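Local coordinates for Serine/threonine-protein kinase PknE (Mycobacterium tuberculosis, PDB 2H34) that transfers phosphate from ATP to serine and threonine side chains of proteins and probably supports survival of the bacterium in its host, at residues R141-A146 with A173-F178; R158-E163 with Y219-V224; Y201-R206 with Y214-Y219; P233-D238 with A250-S255. One frame throughout, in Å; residues are numbered along the deposited sequence.

Overall arrangement
All four contacts belong to the kinase domain, and all lie in or next to its helical lobe. From the N terminus, contact 1 comes first: helix 133-152 closes on strand 173-175. Contact 2 opens between these segments, at the catalytic loop 158-163, and closes on helix 217-230, so contacts 1 and 2 cross along the chain. They also touch in space, through I143, V160, L175 and L221. Contact 3 falls within the span of contact 2. It folds loop 201-206 onto Y219 of helix 217-230 and the residues before it, and shares Y219 with contact 2. Contact 4 follows in series and joins the two loops flanking helix 239-248. Y219 also touches Y235 there.

Contact 1 (R141-A146 with A173-F178); sequences RQIGSA and AYLVDF
A173 and L175 lay their side chains on one flank of helix 133-152, where I143 and A146 receive them. The methyl of A173 meets the far end of I143, with CB of A173 3.6 Å from CD1 of I143. The CB of I143 is not aimed straight at the strand. CG1 stands anti to the carbonyl carbon (chi1 -74°), and this branch carries CD1 to A173. The other branch, CG2, serves L175 instead and lies 4.1 Å from L175 CD1. I143 thus serves two strand residues, one with each branch, and its side chain lies roughly perpendicular to that of L175. L175 also meets A146, whose CB is 3.7 Å from L175 CB, while L175 CD2 lies a little farther from the same methyl. Helix and strand segments run roughly the same way, with 29° between their directions and 7.5 Å between their axes. In protein kinases this strand runs, here through V176, into the DFG motif, begun by D177 and F178. The helix is the long one of the C-terminal lobe known as alphaE, whose inner side carries I143 and A146. D177 forms a salt bridge with K65, a predicted ATP-binding residue. Q142, partly exposed, lies beside the backbone of A173, at the start of the strand. The apolar patch is carried by methyl and methylene groups. It continues past L175 and I143 to V160 of the catalytic loop.

Contact 2 (R158-E163 with Y219-V224); sequences RDVKPE and YALTCV
V160 turns its side chain onto helix 217-230 and meets A220 there. CG2 of V160 is 3.7 Å from CB of A220, and it also faces the backbone N of L221. The A220 methyl has neighbours on the loop backbone too: it lies 3.9 Å from CA of D159. This is the close-packed part of the contact, and its residues are mostly buried. One turn further along the helix, V224 takes over. Its CG2 stands anti to its own carbonyl carbon, which places this methyl 4.0 Å from CD of P162. The proline ring and the valine lie side by side and point opposite ways. No hydrogen bond crosses between the segments, so the fit rests on apolar contact. The other side of the loop is polar and more open. K161 points away from the helix and pairs with E163 in a salt bridge, NZ to OE1 3.2 Å, on the anti lone pair of that oxygen. The carboxylate of D159 also leads away from the helix, and its OD2 forms a salt bridge with R206. V160 reaches further inward as well, onto I143 and L147 of helix 133-152. Segment 158-163 holds the end of the HRD motif, R158 and D159, and the catalytic loop that continues from it. D159 is the predicted proton acceptor. Resting this loop on the central helix of the C-terminal lobe is typical of the kinase fold.

Contact 3 (Y201-R206 with Y214-Y219); sequences YMAPER and YRADIY
A203 sits over the ring of Y219, and that tyrosine can be followed outward along loop 201-206. Its CB lies 3.9 Å from CB of A203. CG comes closer to the same methyl, at 3.6 Å. The ring leaves the helix with CG anti to the backbone N (chi1 -174°), which brings one face under the loop. CA of A203 stands over the middle of that face, 3.6 Å from the centroid and 12° off the normal, a CH-pi contact. Along one side of the ring, CD2 faces the backbone N of A203, and CE2 is 3.5 Å from the carbonyl O of M202. On the other side, CE1 meets CD of P204 at 3.8 Å. The OH at the tip passes beyond P204 and touches Y235. A second CH-pi contact forms nearby: CG of E205 rests over one face of Y214, 4.0 Å from the ring centroid. Between these two tyrosines, the methyl of A216 packs against CD of R206 at 3.8 Å. A203, P204 and E205 form the APE motif that ends the activation segment of protein kinases. The E205 carboxylate is tied to R280 by a salt bridge, as this glutamate is in related kinases. No hydrogen bond joins the two segments. CH-pi and apolar contacts therefore seat the motif on Y219 and the residues leading into helix 217-230, while R280 probably neutralises the E205 carboxylate.

Contact 4 (P233-D238 with A250-S255); sequences PPYQGD and AIPRPS
P234 and Y235 present two different surfaces to P252, one from a proline ring and one from an aromatic ring. CG of P252 points between the side chain and the carbonyl of P234, 3.8 Å from CB of P234 and also close to its O. The neighbouring corner of the same ring, CD of P252, turns to the tyrosine and lies 4.1 Å from OH of Y235. It approaches that ring obliquely, neither squarely over the face nor in line with the edge. Y235 gets there by its first torsion: CG is anti to the carbonyl carbon (chi1 -59°), and the long axis of the ring then carries the hydroxyl across to segment 250-255. OH of Y235 ends 3.6 Å from CA of I251. The carbonyl O of A250 lies near the ring plane at the edge, 4.1 Å from CE2 of Y235. CB of I251 points away from the tyrosine, but CG1 still comes near the Y235 hydroxyl; the side chain also touches I269 of helix 264-272. The contact is small and lies at the surface, although Y235 itself is buried. H246 of helix 239-248 meets the Y235 ring edge-to-face, and both P234 and P252 also touch Y226 of helix 217-230. D238 is the N-cap of helix 239-248, with OD2 bonded to the backbone N of S241. Segment 233-238 leads into that helix and segment 250-255 follows it; their contact joins the loops on its two sides. This is the alphaG region of the C-terminal lobe of the protein kinase fold, away from the nucleotide site.

Contact 1 (R141-A146 with A173-F178)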
loop_
_atom_site.group_PDB
_atom_site.type_symbol
_atom_site.label_atom_id
_atom_site.label_comp_id
_atom_site.label_asym_id
_atom_site.label_seq_id
_atom_site.Cartn_x
_atom_site.Cartn_y
_atom_site.Cartn_z
ATOM N N ARG A 141 5.345 10.225 -0.378
ATOM C CA ARG A 141 6.127 10.463 0.839
ATOM C C ARG A 141 5.495 9.814 2.063
ATOM O O ARG A 141 6.166 9.095 2.791
ATOM C CB ARG A 141 6.384 11.962 1.067
ATOM C CG ARG A 141 7.471 12.236 2.104
ATOM C CD ARG A 141 7.603 13.694 2.474
ATOM N NE ARG A 141 7.802 14.530 1.287
ATOM C CZ ARG A 141 7.014 15.552 0.941
ATOM N NH1 ARG A 141 5.973 15.890 1.705
ATOM N NH2 ARG A 141 7.267 16.249 -0.167
ATOM N N GLN A 142 4.200 10.045 2.249
ATOM C CA GLN A 142 3.445 9.491 3.374
ATOM C C GLN A 142 3.346 7.969 3.382
ATOM O O GLN A 142 3.426 7.370 4.442
ATOM C CB GLN A 142 2.029 10.050 3.417
ATOM C CG GLN A 142 1.925 11.530 3.545
ATOM C CD GLN A 142 0.515 12.005 3.295
ATOM O OE1 GLN A 142 0.200 12.467 2.201
ATOM N NE2 GLN A 142 -0.353 11.879 4.299
ATOM N N ILE A 143 3.127 7.342 2.226
ATOM C CA ILE A 143 3.040 5.891 2.181
ATOM C C ILE A 143 4.411 5.251 2.378
ATOM O O ILE A 143 4.529 4.249 3.086
ATOM C CB ILE A 143 2.377 5.376 0.880
ATOM C CG1 ILE A 143 0.882 5.617 0.924
ATOM C CG2 ILE A 143 2.592 3.884 0.695
ATOM C CD1 ILE A 143 0.517 6.859 0.255
ATOM N N GLY A 144 5.443 5.828 1.764
ATOM C CA GLY A 144 6.807 5.308 1.923
ATOM C C GLY A 144 7.192 5.310 3.390
ATOM O O GLY A 144 7.864 4.394 3.893
ATOM N N SER A 145 6.711 6.341 4.072
ATOM C CA SER A 145 6.893 6.487 5.500
ATOM C C SER A 145 6.245 5.318 6.240
ATOM O O SER A 145 6.891 4.674 7.063
ATOM C CB SER A 145 6.335 7.841 5.960
ATOM O OG SER A 145 6.483 8.015 7.342
ATOM N N ALA A 146 4.990 5.013 5.911
ATOM C CA ALA A 146 4.303 3.866 6.495
ATOM C C ALA A 146 5.061 2.568 6.207
ATOM O O ALA A 146 5.267 1.740 7.093
ATOM C CB ALA A 146 2.898 3.787 5.977
ATOM N N ALA A 173 -2.707 10.530 3.498
ATOM C CA ALA A 173 -2.771 9.172 2.993
ATOM C C ALA A 173 -2.352 8.123 4.003
ATOM O O ALA A 173 -1.340 8.268 4.665
ATOM C CB ALA A 173 -1.944 9.043 1.732
ATOM N N TYR A 174 -3.140 7.056 4.086
ATOM C CA TYR A 174 -2.816 5.898 4.898
ATOM C C TYR A 174 -2.510 4.696 4.042
ATOM O O TYR A 174 -3.152 4.470 3.019
ATOM C CB TYR A 174 -4.004 5.503 5.747
ATOM C CG TYR A 174 -4.366 6.474 6.802
ATOM C CD1 TYR A 174 -3.743 6.433 8.029
ATOM C CD2 TYR A 174 -5.362 7.423 6.586
ATOM C CE1 TYR A 174 -4.088 7.335 9.022
ATOM C CE2 TYR A 174 -5.717 8.312 7.567
ATOM C CZ TYR A 174 -5.075 8.259 8.777
ATOM O OH TYR A 174 -5.394 9.139 9.757
ATOM N N LEU A 175 -1.558 3.896 4.495
ATOM C CA LEU A 175 -1.341 2.581 3.918
ATOM C C LEU A 175 -2.287 1.607 4.609
ATOM O O LEU A 175 -2.187 1.408 5.824
ATOM C CB LEU A 175 0.120 2.139 4.102
ATOM C CG LEU A 175 0.432 0.713 3.647
ATOM C CD1 LEU A 175 0.596 0.642 2.129
ATOM C CD2 LEU A 175 1.660 0.159 4.349
ATOM N N VAL A 176 -3.213 1.029 3.840
ATOM C CA VAL A 176 -4.136 -0.001 4.356
ATOM C C VAL A 176 -3.878 -1.365 3.713
ATOM O O VAL A 176 -3.453 -1.441 2.563
ATOM C CB VAL A 176 -5.627 0.379 4.159
ATOM C CG1 VAL A 176 -6.031 1.461 5.117
ATOM C CG2 VAL A 176 -5.898 0.826 2.735
ATOM N N ASP A 177 -4.152 -2.441 4.442
ATOM C CA ASP A 177 -3.866 -3.783 3.922
ATOM C C ASP A 177 -5.010 -4.475 3.148
ATOM O O ASP A 177 -5.066 -5.706 3.115
ATOM C CB ASP A 177 -3.333 -4.697 5.041
ATOM C CG ASP A 177 -4.411 -5.094 6.062
ATOM O OD1 ASP A 177 -5.622 -5.069 5.729
ATOM O OD2 ASP A 177 -4.039 -5.451 7.209
ATOM N N PHE A 178 -5.908 -3.702 2.525
ATOM C CA PHE A 178 -7.083 -4.290 1.838
ATOM C C PHE A 178 -7.540 -3.572 0.549
ATOM O O PHE A 178 -6.801 -2.748 0.010
ATOM C CB PHE A 178 -8.254 -4.519 2.816
ATOM C CG PHE A 178 -8.500 -3.386 3.777
ATOM C CD1 PHE A 178 -9.502 -2.450 3.529
ATOM C CD2 PHE A 178 -7.766 -3.277 4.958
ATOM C CE1 PHE A 178 -9.757 -1.406 4.439
ATOM C CE2 PHE A 178 -8.008 -2.232 5.866
ATOM C CZ PHE A 178 -9.006 -1.300 5.605
#

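Contact 2 (R158-E163 with Y219-V224)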
loop_
_atom_site.group_PDB
_atom_site.type_symbol
_atom_site.label_atom_id
_atom_site.label_comp_id
_atom_site.label_asym_id
_atom_site.label_seq_id
_atom_site.Cartn_x
_atom_site.Cartn_y
_atom_site.Cartn_z
ATOM N N ARG A 158 5.455 -6.968 1.020
ATOM C CA ARG A 158 6.035 -7.369 -0.262
ATOM C C ARG A 158 5.738 -6.407 -1.416
ATOM O O ARG A 158 6.301 -6.574 -2.499
ATOM C CB ARG A 158 5.582 -8.781 -0.636
ATOM C CG ARG A 158 6.524 -9.867 -0.162
ATOM C CD ARG A 158 6.001 -11.240 -0.554
ATOM N NE ARG A 158 6.487 -12.282 0.349
ATOM C CZ ARG A 158 5.736 -13.264 0.839
ATOM N NH1 ARG A 158 4.445 -13.347 0.519
ATOM N NH2 ARG A 158 6.271 -14.155 1.663
ATOM N N ASP A 159 4.857 -5.422 -1.196
ATOM C CA ASP A 159 4.430 -4.509 -2.265
ATOM C C ASP A 159 3.398 -3.471 -1.846
ATOM O O ASP A 159 2.982 -3.403 -0.686
ATOM C CB ASP A 159 3.810 -5.306 -3.399
ATOM C CG ASP A 159 2.624 -6.099 -2.943
ATOM O OD1 ASP A 159 1.910 -5.612 -2.037
ATOM O OD2 ASP A 159 2.429 -7.220 -3.473
ATOM N N VAL A 160 2.974 -2.679 -2.827
ATOM C CA VAL A 160 1.981 -1.633 -2.637
ATOM C C VAL A 160 1.127 -1.595 -3.893
ATOM O O VAL A 160 1.654 -1.715 -5.011
ATOM C CB VAL A 160 2.622 -0.233 -2.489
ATOM C CG1 VAL A 160 1.807 0.629 -1.544
ATOM C CG2 VAL A 160 4.043 -0.320 -1.995
ATOM N N LYS A 161 -0.185 -1.445 -3.710
ATOM C CA LYS A 161 -1.098 -1.179 -4.808
ATOM C C LYS A 161 -1.734 0.161 -4.478
ATOM O O LYS A 161 -1.936 0.460 -3.303
ATOM C CB LYS A 161 -2.191 -2.249 -4.857
ATOM C CG LYS A 161 -1.724 -3.654 -5.197
ATOM C CD LYS A 161 -2.483 -4.741 -4.395
ATOM C CE LYS A 161 -3.703 -5.303 -5.128
ATOM N NZ LYS A 161 -4.967 -4.618 -4.757
ATOM N N PRO A 162 -2.063 0.973 -5.502
ATOM C CA PRO A 162 -2.838 2.205 -5.289
ATOM C C PRO A 162 -4.145 1.943 -4.547
ATOM O O PRO A 162 -4.631 2.793 -3.798
ATOM C CB PRO A 162 -3.130 2.673 -6.707
ATOM C CG PRO A 162 -1.998 2.131 -7.507
ATOM C CD PRO A 162 -1.696 0.798 -6.916
ATOM N N GLU A 163 -4.688 0.750 -4.754
ATOM C CA GLU A 163 -5.888 0.286 -4.087
ATOM C C GLU A 163 -5.621 0.040 -2.589
ATOM O O GLU A 163 -6.537 -0.271 -1.838
ATOM C CB GLU A 163 -6.391 -0.984 -4.782
ATOM C CG GLU A 163 -6.501 -0.880 -6.350
ATOM C CD GLU A 163 -5.172 -1.168 -7.140
ATOM O OE1 GLU A 163 -4.544 -2.235 -6.912
ATOM O OE2 GLU A 163 -4.773 -0.350 -8.019
ATOM N N TYR A 219 10.336 -0.927 -4.764
ATOM C CA TYR A 219 10.113 -1.088 -6.202
ATOM C C TYR A 219 8.665 -0.725 -6.511
ATOM O O TYR A 219 8.396 0.140 -7.357
ATOM C CB TYR A 219 10.395 -2.536 -6.635
ATOM C CG TYR A 219 10.334 -2.809 -8.140
ATOM C CD1 TYR A 219 11.506 -2.895 -8.887
ATOM C CD2 TYR A 219 9.125 -3.030 -8.801
ATOM C CE1 TYR A 219 11.484 -3.162 -10.250
ATOM C CE2 TYR A 219 9.094 -3.292 -10.175
ATOM C CZ TYR A 219 10.285 -3.351 -10.887
ATOM O OH TYR A 219 10.317 -3.601 -12.239
ATOM N N ALA A 220 7.741 -1.393 -5.817
ATOM C CA ALA A 220 6.319 -1.164 -5.996
ATOM C C ALA A 220 5.973 0.336 -5.926
ATOM O O ALA A 220 5.365 0.889 -6.851
ATOM C CB ALA A 220 5.549 -1.951 -4.967
ATOM N N LEU A 221 6.410 1.000 -4.857
ATOM C CA LEU A 221 6.103 2.424 -4.657
ATOM C C LEU A 221 6.528 3.291 -5.839
ATOM O O LEU A 221 5.876 4.289 -6.157
ATOM C CB LEU A 221 6.745 2.944 -3.372
ATOM C CG LEU A 221 6.217 4.250 -2.786
ATOM C CD1 LEU A 221 4.792 4.085 -2.320
ATOM C CD2 LEU A 221 7.090 4.709 -1.627
ATOM N N THR A 222 7.619 2.897 -6.488
ATOM C CA THR A 222 8.148 3.661 -7.604
ATOM C C THR A 222 7.260 3.492 -8.844
ATOM O O THR A 222 6.994 4.469 -9.553
ATOM C CB THR A 222 9.623 3.305 -7.881
ATOM O OG1 THR A 222 10.328 3.240 -6.643
ATOM C CG2 THR A 222 10.272 4.350 -8.751
ATOM N N CYS A 223 6.786 2.270 -9.093
ATOM C CA CYS A 223 5.715 2.059 -10.067
ATOM C C CYS A 223 4.491 2.934 -9.717
ATOM O O CYS A 223 3.941 3.634 -10.575
ATOM C CB CYS A 223 5.308 0.590 -10.120
ATOM S SG CYS A 223 6.636 -0.566 -10.553
ATOM N N VAL A 224 4.087 2.924 -8.451
ATOM C CA VAL A 224 2.940 3.712 -8.047
ATOM C C VAL A 224 3.183 5.204 -8.315
ATOM O O VAL A 224 2.311 5.894 -8.869
ATOM C CB VAL A 224 2.553 3.465 -6.579
ATOM C CG1 VAL A 224 1.480 4.446 -6.153
ATOM C CG2 VAL A 224 2.049 2.054 -6.398
#

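Contact 3 (Y201-R206 with Y214-Y219)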
loop_
_atom_site.group_PDB
_atom_site.type_symbol
_atom_site.label_atom_id
_atom_site.label_comp_id
_atom_site.label_asym_id
_atom_site.label_seq_id
_atom_site.Cartn_x
_atom_site.Cartn_y
_atom_site.Cartn_z
ATOM N N TYR A 201 2.980 -3.959 -10.219
ATOM C CA TYR A 201 3.845 -3.325 -9.212
ATOM C C TYR A 201 4.907 -4.266 -8.628
ATOM O O TYR A 201 5.456 -4.008 -7.553
ATOM C CB TYR A 201 2.978 -2.679 -8.104
ATOM C CG TYR A 201 1.853 -1.845 -8.685
ATOM C CD1 TYR A 201 0.580 -2.388 -8.879
ATOM C CD2 TYR A 201 2.085 -0.544 -9.113
ATOM C CE1 TYR A 201 -0.429 -1.651 -9.455
ATOM C CE2 TYR A 201 1.075 0.204 -9.693
ATOM C CZ TYR A 201 -0.175 -0.357 -9.866
ATOM O OH TYR A 201 -1.165 0.388 -10.450
HETATM N N MSE A 202 5.222 -5.338 -9.354
HETATM C CA MSE A 202 6.053 -6.400 -8.803
HETATM C C MSE A 202 7.482 -6.434 -9.299
HETATM O O MSE A 202 7.738 -6.552 -10.498
HETATM C CB MSE A 202 5.423 -7.752 -9.047
HETATM C CG MSE A 202 4.617 -8.268 -7.899
HETATM SE SE MSE A 202 4.060 -10.082 -8.355
HETATM C CE MSE A 202 2.272 -10.017 -7.417
ATOM N N ALA A 203 8.411 -6.363 -8.348
ATOM C CA ALA A 203 9.835 -6.521 -8.617
ATOM C C ALA A 203 10.095 -7.887 -9.229
ATOM O O ALA A 203 9.354 -8.831 -8.962
ATOM C CB ALA A 203 10.641 -6.343 -7.332
ATOM N N PRO A 204 11.142 -7.991 -10.061
ATOM C CA PRO A 204 11.459 -9.248 -10.703
ATOM C C PRO A 204 11.871 -10.344 -9.721
ATOM O O PRO A 204 11.480 -11.490 -9.901
ATOM C CB PRO A 204 12.620 -8.877 -11.620
ATOM C CG PRO A 204 12.528 -7.405 -11.787
ATOM C CD PRO A 204 12.078 -6.935 -10.474
ATOM N N GLU A 205 12.626 -9.998 -8.679
ATOM C CA GLU A 205 13.156 -11.016 -7.756
ATOM C C GLU A 205 12.069 -11.872 -7.096
ATOM O O GLU A 205 12.357 -12.936 -6.531
ATOM C CB GLU A 205 14.072 -10.401 -6.693
ATOM C CG GLU A 205 13.387 -9.423 -5.754
ATOM C CD GLU A 205 13.455 -7.989 -6.247
ATOM O OE1 GLU A 205 13.553 -7.766 -7.474
ATOM O OE2 GLU A 205 13.419 -7.081 -5.407
ATOM N N ARG A 206 10.826 -11.404 -7.184
ATOM C CA ARG A 206 9.692 -12.104 -6.598
ATOM C C ARG A 206 9.243 -13.321 -7.416
ATOM O O ARG A 206 8.640 -14.252 -6.875
ATOM C CB ARG A 206 8.531 -11.139 -6.427
ATOM C CG ARG A 206 8.842 -9.955 -5.541
ATOM C CD ARG A 206 7.564 -9.237 -5.131
ATOM N NE ARG A 206 6.540 -10.178 -4.681
ATOM C CZ ARG A 206 5.304 -9.848 -4.312
ATOM N NH1 ARG A 206 4.892 -8.577 -4.323
ATOM N NH2 ARG A 206 4.471 -10.812 -3.930
ATOM N N TYR A 214 15.652 -9.224 0.614
ATOM C CA TYR A 214 15.152 -8.106 -0.192
ATOM C C TYR A 214 13.838 -7.457 0.295
ATOM O O TYR A 214 12.945 -8.128 0.816
ATOM C CB TYR A 214 15.016 -8.516 -1.660
ATOM C CG TYR A 214 14.207 -9.782 -1.890
ATOM C CD1 TYR A 214 12.798 -9.745 -1.907
ATOM C CD2 TYR A 214 14.850 -11.021 -2.120
ATOM C CE1 TYR A 214 12.048 -10.908 -2.129
ATOM C CE2 TYR A 214 14.117 -12.180 -2.337
ATOM C CZ TYR A 214 12.716 -12.117 -2.340
ATOM O OH TYR A 214 11.973 -13.258 -2.561
ATOM N N ARG A 215 13.743 -6.141 0.108
ATOM C CA ARG A 215 12.522 -5.393 0.334
ATOM C C ARG A 215 11.955 -4.946 -1.016
ATOM O O ARG A 215 12.473 -4.012 -1.630
ATOM C CB ARG A 215 12.809 -4.170 1.213
ATOM N N ALA A 216 10.877 -5.595 -1.462
ATOM C CA ALA A 216 10.269 -5.305 -2.769
ATOM C C ALA A 216 9.305 -4.107 -2.799
ATOM O O ALA A 216 8.970 -3.608 -3.876
ATOM C CB ALA A 216 9.591 -6.545 -3.316
ATOM N N ASP A 217 8.868 -3.635 -1.635
ATOM C CA ASP A 217 7.944 -2.486 -1.569
ATOM C C ASP A 217 8.477 -1.165 -2.157
ATOM O O ASP A 217 7.713 -0.386 -2.734
ATOM C CB ASP A 217 7.384 -2.276 -0.150
ATOM C CG ASP A 217 8.453 -2.284 0.935
ATOM O OD1 ASP A 217 8.167 -1.804 2.058
ATOM O OD2 ASP A 217 9.566 -2.781 0.689
ATOM N N ILE A 218 9.783 -0.934 -2.033
ATOM C CA ILE A 218 10.437 0.231 -2.636
ATOM C C ILE A 218 10.230 0.246 -4.149
ATOM O O ILE A 218 9.963 1.294 -4.732
ATOM C CB ILE A 218 11.955 0.283 -2.275
ATOM C CG1 ILE A 218 12.124 0.652 -0.801
ATOM C CG2 ILE A 218 12.706 1.296 -3.147
ATOM C CD1 ILE A 218 13.220 -0.068 -0.115
ATOM N N TYR A 219 10.336 -0.927 -4.764
ATOM C CA TYR A 219 10.113 -1.088 -6.202
ATOM C C TYR A 219 8.665 -0.725 -6.511
ATOM O O TYR A 219 8.396 0.140 -7.357
ATOM C CB TYR A 219 10.395 -2.536 -6.635
ATOM C CG TYR A 219 10.334 -2.809 -8.140
ATOM C CD1 TYR A 219 11.506 -2.895 -8.887
ATOM C CD2 TYR A 219 9.125 -3.030 -8.801
ATOM C CE1 TYR A 219 11.484 -3.162 -10.250
ATOM C CE2 TYR A 219 9.094 -3.292 -10.175
ATOM C CZ TYR A 219 10.285 -3.351 -10.887
ATOM O OH TYR A 219 10.317 -3.601 -12.239
#

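Contact 4 (P233-D238 with A250-S255)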
loop_
_atom_site.group_PDB
_atom_site.type_symbol
_atom_site.label_atom_id
_atom_site.label_comp_id
_atom_site.label_asym_id
_atom_site.label_seq_id
_atom_site.Cartn_x
_atom_site.Cartn_y
_atom_site.Cartn_z
ATOM N N PRO A 233 0.335 2.663 -15.274
ATOM C CA PRO A 233 1.444 1.922 -14.689
ATOM C C PRO A 233 2.536 1.789 -15.722
ATOM O O PRO A 233 2.224 1.863 -16.906
ATOM C CB PRO A 233 0.827 0.560 -14.379
ATOM C CG PRO A 233 -0.318 0.440 -15.319
ATOM C CD PRO A 233 -0.865 1.817 -15.414
ATOM N N PRO A 234 3.813 1.640 -15.285
ATOM C CA PRO A 234 4.959 1.607 -16.204
ATOM C C PRO A 234 4.886 0.536 -17.276
ATOM O O PRO A 234 5.349 0.762 -18.390
ATOM C CB PRO A 234 6.166 1.366 -15.279
ATOM C CG PRO A 234 5.612 0.890 -14.014
ATOM C CD PRO A 234 4.262 1.546 -13.884
ATOM N N TYR A 235 4.307 -0.614 -16.956
ATOM C CA TYR A 235 4.224 -1.685 -17.952
ATOM C C TYR A 235 2.787 -2.118 -18.219
ATOM O O TYR A 235 2.100 -2.587 -17.312
ATOM C CB TYR A 235 5.085 -2.884 -17.529
ATOM C CG TYR A 235 6.560 -2.569 -17.336
ATOM C CD1 TYR A 235 7.219 -2.926 -16.159
ATOM C CD2 TYR A 235 7.290 -1.915 -18.331
ATOM C CE1 TYR A 235 8.557 -2.637 -15.977
ATOM C CE2 TYR A 235 8.627 -1.630 -18.164
ATOM C CZ TYR A 235 9.262 -1.991 -16.988
ATOM O OH TYR A 235 10.604 -1.696 -16.823
ATOM N N GLN A 236 2.330 -1.936 -19.457
ATOM C CA GLN A 236 0.982 -2.348 -19.860
ATOM C C GLN A 236 0.997 -3.746 -20.476
ATOM O O GLN A 236 2.058 -4.361 -20.589
ATOM C CB GLN A 236 0.378 -1.344 -20.845
ATOM C CG GLN A 236 -0.544 -0.311 -20.217
ATOM C CD GLN A 236 0.113 1.037 -20.071
ATOM O OE1 GLN A 236 1.296 1.129 -19.749
ATOM N NE2 GLN A 236 -0.650 2.097 -20.308
ATOM N N GLY A 237 -0.174 -4.235 -20.884
ATOM C CA GLY A 237 -0.302 -5.562 -21.484
ATOM C C GLY A 237 -0.855 -6.589 -20.513
ATOM O O GLY A 237 -1.303 -6.235 -19.416
ATOM N N ASP A 238 -0.824 -7.863 -20.911
ATOM C CA ASP A 238 -1.333 -8.935 -20.055
ATOM C C ASP A 238 -0.286 -9.468 -19.077
ATOM O O ASP A 238 0.899 -9.090 -19.135
ATOM C CB ASP A 238 -1.965 -10.063 -20.873
ATOM C CG ASP A 238 -0.970 -10.772 -21.793
ATOM O OD1 ASP A 238 -1.437 -11.456 -22.726
ATOM O OD2 ASP A 238 0.260 -10.660 -21.592
ATOM N N ALA A 250 13.313 -1.939 -20.835
ATOM C CA ALA A 250 13.907 -0.696 -20.373
ATOM C C ALA A 250 12.901 0.065 -19.518
ATOM O O ALA A 250 11.752 0.259 -19.922
ATOM C CB ALA A 250 14.327 0.145 -21.543
ATOM N N ILE A 251 13.342 0.466 -18.328
ATOM C CA ILE A 251 12.576 1.313 -17.419
ATOM C C ILE A 251 12.139 2.591 -18.146
ATOM O O ILE A 251 12.950 3.218 -18.814
ATOM C CB ILE A 251 13.427 1.650 -16.149
ATOM C CG1 ILE A 251 13.809 0.365 -15.405
ATOM C CG2 ILE A 251 12.709 2.645 -15.194
ATOM C CD1 ILE A 251 15.012 0.521 -14.489
ATOM N N PRO A 252 10.851 2.974 -18.022
ATOM C CA PRO A 252 10.313 4.132 -18.744
ATOM C C PRO A 252 10.787 5.461 -18.172
ATOM O O PRO A 252 11.120 5.537 -16.981
ATOM C CB PRO A 252 8.799 4.009 -18.528
ATOM C CG PRO A 252 8.580 2.674 -17.904
ATOM C CD PRO A 252 9.819 2.344 -17.181
ATOM N N ARG A 253 10.788 6.493 -19.019
ATOM C CA ARG A 253 11.170 7.855 -18.629
ATOM C C ARG A 253 9.953 8.797 -18.594
ATOM O O ARG A 253 9.578 9.364 -19.618
ATOM C CB ARG A 253 12.266 8.394 -19.564
ATOM N N PRO A 254 9.349 8.985 -17.396
ATOM C CA PRO A 254 8.071 9.686 -17.173
ATOM C C PRO A 254 7.935 11.049 -17.851
ATOM O O PRO A 254 6.842 11.407 -18.298
ATOM C CB PRO A 254 8.024 9.860 -15.648
ATOM C CG PRO A 254 9.402 9.574 -15.173
ATOM C CD PRO A 254 9.917 8.536 -16.116
ATOM N N SER A 255 9.026 11.801 -17.927
ATOM C CA SER A 255 9.007 13.087 -18.612
ATOM C C SER A 255 8.665 12.965 -20.107
ATOM O O SER A 255 8.168 13.919 -20.714
ATOM C CB SER A 255 10.343 13.792 -18.428
ATOM O OG SER A 255 11.398 12.882 -18.651
#